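Local coordinates for protein RNase NGR3 (Nicotiana glutinosa, PDB 1VD3) that binds the uridine nucleotide 2'-UMP in its active-site pocket and probably cleaves RNA as a ribonuclease of the T2 family, at residues 41-44 with 45-48. Residues are numbered along the deposited sequence; the frame is centred on the assembly and turned at random.
With U2P (phosphoric acid mono-[2-(2,4-dioxo-3,4-dihydro-2H-pyrimidin-1-yl)-4-hydroxy-5-hydroxymethyl-tetrahydro-furan-3-yl] ester), chain B.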
ATOM      1  N   SER A  41      -5.639   0.763  -2.218  1.00 16.44           N
ATOM      2  CA  SER A  41      -4.770   0.904  -3.372  1.00 15.98           C
ATOM      3  C   SER A  41      -3.340   0.577  -2.970  1.00 15.35           C
ATOM      4  O   SER A  41      -3.014   0.513  -1.788  1.00 14.30           O
ATOM      5  CB  SER A  41      -4.828   2.336  -3.894  1.00 17.83           C
ATOM      6  OG  SER A  41      -4.322   3.230  -2.921  1.00 23.72           O
ATOM      7  N   ILE A  42      -2.486   0.383  -3.960  1.00 15.77           N
ATOM      8  CA  ILE A  42      -1.088   0.065  -3.696  1.00 13.35           C
ATOM      9  C   ILE A  42      -0.267   1.332  -3.485  1.00 13.61           C
ATOM     10  O   ILE A  42      -0.419   2.302  -4.225  1.00 14.39           O
ATOM     11  CB  ILE A  42      -0.469  -0.703  -4.889  1.00 13.50           C
ATOM     12  CG1 ILE A  42      -1.190  -2.042  -5.074  1.00 13.12           C
ATOM     13  CG2 ILE A  42       1.035  -0.901  -4.671  1.00 11.63           C
ATOM     14  CD1 ILE A  42      -0.993  -2.656  -6.446  1.00 13.70           C
ATOM     15  N   HIS A  43       0.579   1.338  -2.459  1.00 12.85           N
ATOM     16  CA  HIS A  43       1.481   2.472  -2.259  1.00 13.93           C
ATOM     17  C   HIS A  43       2.787   1.973  -2.868  1.00 13.38           C
ATOM     18  O   HIS A  43       3.378   2.634  -3.720  1.00 13.26           O
ATOM     19  CB  HIS A  43       1.690   2.810  -0.770  1.00 13.26           C
ATOM     20  CG  HIS A  43       2.754   3.845  -0.529  1.00 19.90           C
ATOM     21  ND1 HIS A  43       2.779   4.638   0.600  1.00 25.83           N
ATOM     22  CD2 HIS A  43       3.835   4.207  -1.262  1.00 23.57           C
ATOM     23  CE1 HIS A  43       3.827   5.443   0.549  1.00 27.54           C
ATOM     24  NE2 HIS A  43       4.484   5.201  -0.571  1.00 23.86           N
ATOM     25  N   GLY A  44       3.228   0.793  -2.434  1.00 14.40           N
ATOM     26  CA  GLY A  44       4.457   0.239  -2.980  1.00 15.72           C
ATOM     27  C   GLY A  44       4.865  -1.122  -2.449  1.00 13.11           C
ATOM     28  O   GLY A  44       4.294  -1.621  -1.485  1.00 11.40           O
ATOM     29  N   LEU A  45       5.846  -1.728  -3.110  1.00 12.69           N
ATOM     30  CA  LEU A  45       6.394  -3.030  -2.720  1.00 11.78           C
ATOM     31  C   LEU A  45       7.856  -2.694  -2.417  1.00 11.84           C
ATOM     32  O   LEU A  45       8.628  -2.391  -3.331  1.00 11.09           O
ATOM     33  CB  LEU A  45       6.291  -4.014  -3.888  1.00 12.84           C
ATOM     34  CG  LEU A  45       6.819  -5.435  -3.677  1.00 12.79           C
ATOM     35  CD1 LEU A  45       6.150  -6.079  -2.469  1.00 11.39           C
ATOM     36  CD2 LEU A  45       6.560  -6.249  -4.938  1.00 13.29           C
ATOM     37  N   TRP A  46       8.227  -2.744  -1.140  1.00 11.59           N
ATOM     38  CA  TRP A  46       9.567  -2.348  -0.720  1.00 11.97           C
ATOM     39  C   TRP A  46      10.542  -3.392  -0.187  1.00 14.12           C
ATOM     40  O   TRP A  46      10.271  -4.048   0.814  1.00 13.93           O
ATOM     41  CB  TRP A  46       9.488  -1.265   0.363  1.00 11.80           C
ATOM     42  CG  TRP A  46       8.538  -0.128   0.143  1.00 11.58           C
ATOM     43  CD1 TRP A  46       8.157   0.425  -1.048  1.00 13.56           C
ATOM     44  CD2 TRP A  46       7.929   0.669   1.167  1.00 15.46           C
ATOM     45  NE1 TRP A  46       7.353   1.526  -0.825  1.00 14.55           N
ATOM     46  CE2 TRP A  46       7.198   1.694   0.526  1.00 14.61           C
ATOM     47  CE3 TRP A  46       7.935   0.616   2.568  1.00 15.95           C
ATOM     48  CZ2 TRP A  46       6.476   2.658   1.240  1.00 16.98           C
ATOM     49  CZ3 TRP A  46       7.215   1.580   3.280  1.00 14.43           C
ATOM     50  CH2 TRP A  46       6.499   2.582   2.614  1.00 16.55           C
ATOM     51  N   PRO A  47      11.698  -3.544  -0.850  1.00 14.17           N
ATOM     52  CA  PRO A  47      12.705  -4.505  -0.393  1.00 12.30           C
ATOM     53  C   PRO A  47      13.196  -3.937   0.947  1.00 15.00           C
ATOM     54  O   PRO A  47      13.442  -2.733   1.046  1.00 15.13           O
ATOM     55  CB  PRO A  47      13.776  -4.417  -1.475  1.00 14.45           C
ATOM     56  CG  PRO A  47      12.978  -4.089  -2.712  1.00 16.18           C
ATOM     57  CD  PRO A  47      12.013  -3.046  -2.200  1.00 14.75           C
ATOM     58  N   ASN A  48      13.328  -4.778   1.968  1.00 14.39           N
ATOM     59  CA  ASN A  48      13.757  -4.308   3.289  1.00 16.13           C
ATOM     60  C   ASN A  48      14.740  -5.270   3.960  1.00 17.42           C
ATOM     61  O   ASN A  48      14.876  -6.425   3.546  1.00 13.68           O
ATOM     62  CB  ASN A  48      12.521  -4.137   4.187  1.00 18.96           C
ATOM     63  CG  ASN A  48      12.712  -3.095   5.276  1.00 28.45           C
ATOM     64  OD1 ASN A  48      13.396  -3.332   6.275  1.00 36.28           O
ATOM     65  ND2 ASN A  48      12.101  -1.927   5.090  1.00 18.29           N
TER
HETATM   66  O5' U2P B 214       6.385   7.996   5.528  1.00 47.66           O
HETATM   67  C5' U2P B 214       7.718   7.491   5.269  1.00 37.50           C
HETATM   68  C4' U2P B 214       7.972   7.436   3.756  1.00 34.84           C
HETATM   69  O4' U2P B 214       9.350   6.884   3.504  1.00 32.96           O
HETATM   70  C1' U2P B 214       9.420   5.608   2.682  1.00 31.77           C
HETATM   71  N1  U2P B 214       9.958   4.366   3.389  1.00 28.14           N
HETATM   72  C6  U2P B 214       9.567   4.253   4.701  1.00 24.92           C
HETATM   73  C5  U2P B 214       9.761   3.063   5.450  1.00 27.00           C
HETATM   74  C4  U2P B 214      10.452   1.931   4.792  1.00 24.74           C
HETATM   75  O4  U2P B 214      10.571   0.835   5.329  1.00 24.13           O
HETATM   76  N3  U2P B 214      10.969   2.197   3.485  1.00 23.63           N
HETATM   77  C2  U2P B 214      10.784   3.385   2.739  1.00 23.96           C
HETATM   78  O2  U2P B 214      11.301   3.511   1.648  1.00 28.27           O
HETATM   79  C2' U2P B 214       8.024   5.647   2.023  1.00 32.50           C
HETATM   80  O2' U2P B 214       7.994   6.480   0.826  1.00 32.98           O
HETATM   81  P   U2P B 214       8.504   6.101  -0.613  1.00 21.39           P
HETATM   82  O1P U2P B 214       8.685   6.899  -1.799  1.00 27.21           O
HETATM   83  O2P U2P B 214       9.523   5.014  -0.493  1.00 29.26           O
HETATM   84  O3P U2P B 214       7.346   5.378  -1.109  1.00 25.63           O
HETATM   85  C3' U2P B 214       7.126   6.341   3.061  1.00 32.12           C
HETATM   86  O3' U2P B 214       5.989   6.954   2.349  1.00 31.16           O
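His-43 and Trp-46, three residues apart on one strand, meet in a T-shaped pair: the tryptophan turns the edge of its six-membered ring toward the imidazole face. The planes stand at 87° with centroids 5.2 Å apart, and the closest approach is Trp-46 CZ2 to His-43 NE2, 3.7 Å. With CG anti to the backbone N (chi1 172°), the imidazole lies beside the carbonyl carbon, where its face meets the indole. NE2 then gives a somewhat bent hydrogen bond to phosphate oxygen O3P of 2'-UMP, 2.9 Å away, which lies near the imidazole plane. ND1 is hydrogen-bonded to Gln-175, so bonds at both nitrogens fix the ring's rotation. Histidine suits the place, with a nitrogen for each partner and a flat face for the tryptophan edge; His-43 is predicted to be an active-site residue.

The broad indole of Trp-46 serves as a platform under the nucleotide. One face carries the uracil and ribose, with CE3 3.5 Å from U2P N3 and CZ2 3.5 Å from U2P C2'. On the other side lies the Gly-44 backbone; lacking a side chain, this residue lets the indole settle close, NE1 standing 3.8 Å from Gly-44 CA.

In a classic beta bulge, His-43 and Gly-44 both hydrogen-bond through their backbones to Val-14 of antiparallel strand 10-16. From helix 91-102, Glu-97 takes the indole N-H and His-101 stacks on Trp-46, while Ile-42 and Leu-45, apolar and branched, pack against helix 109-123. Strand 41-48 thus joins the sheet to these two helices, with the nucleotide pocket beside it.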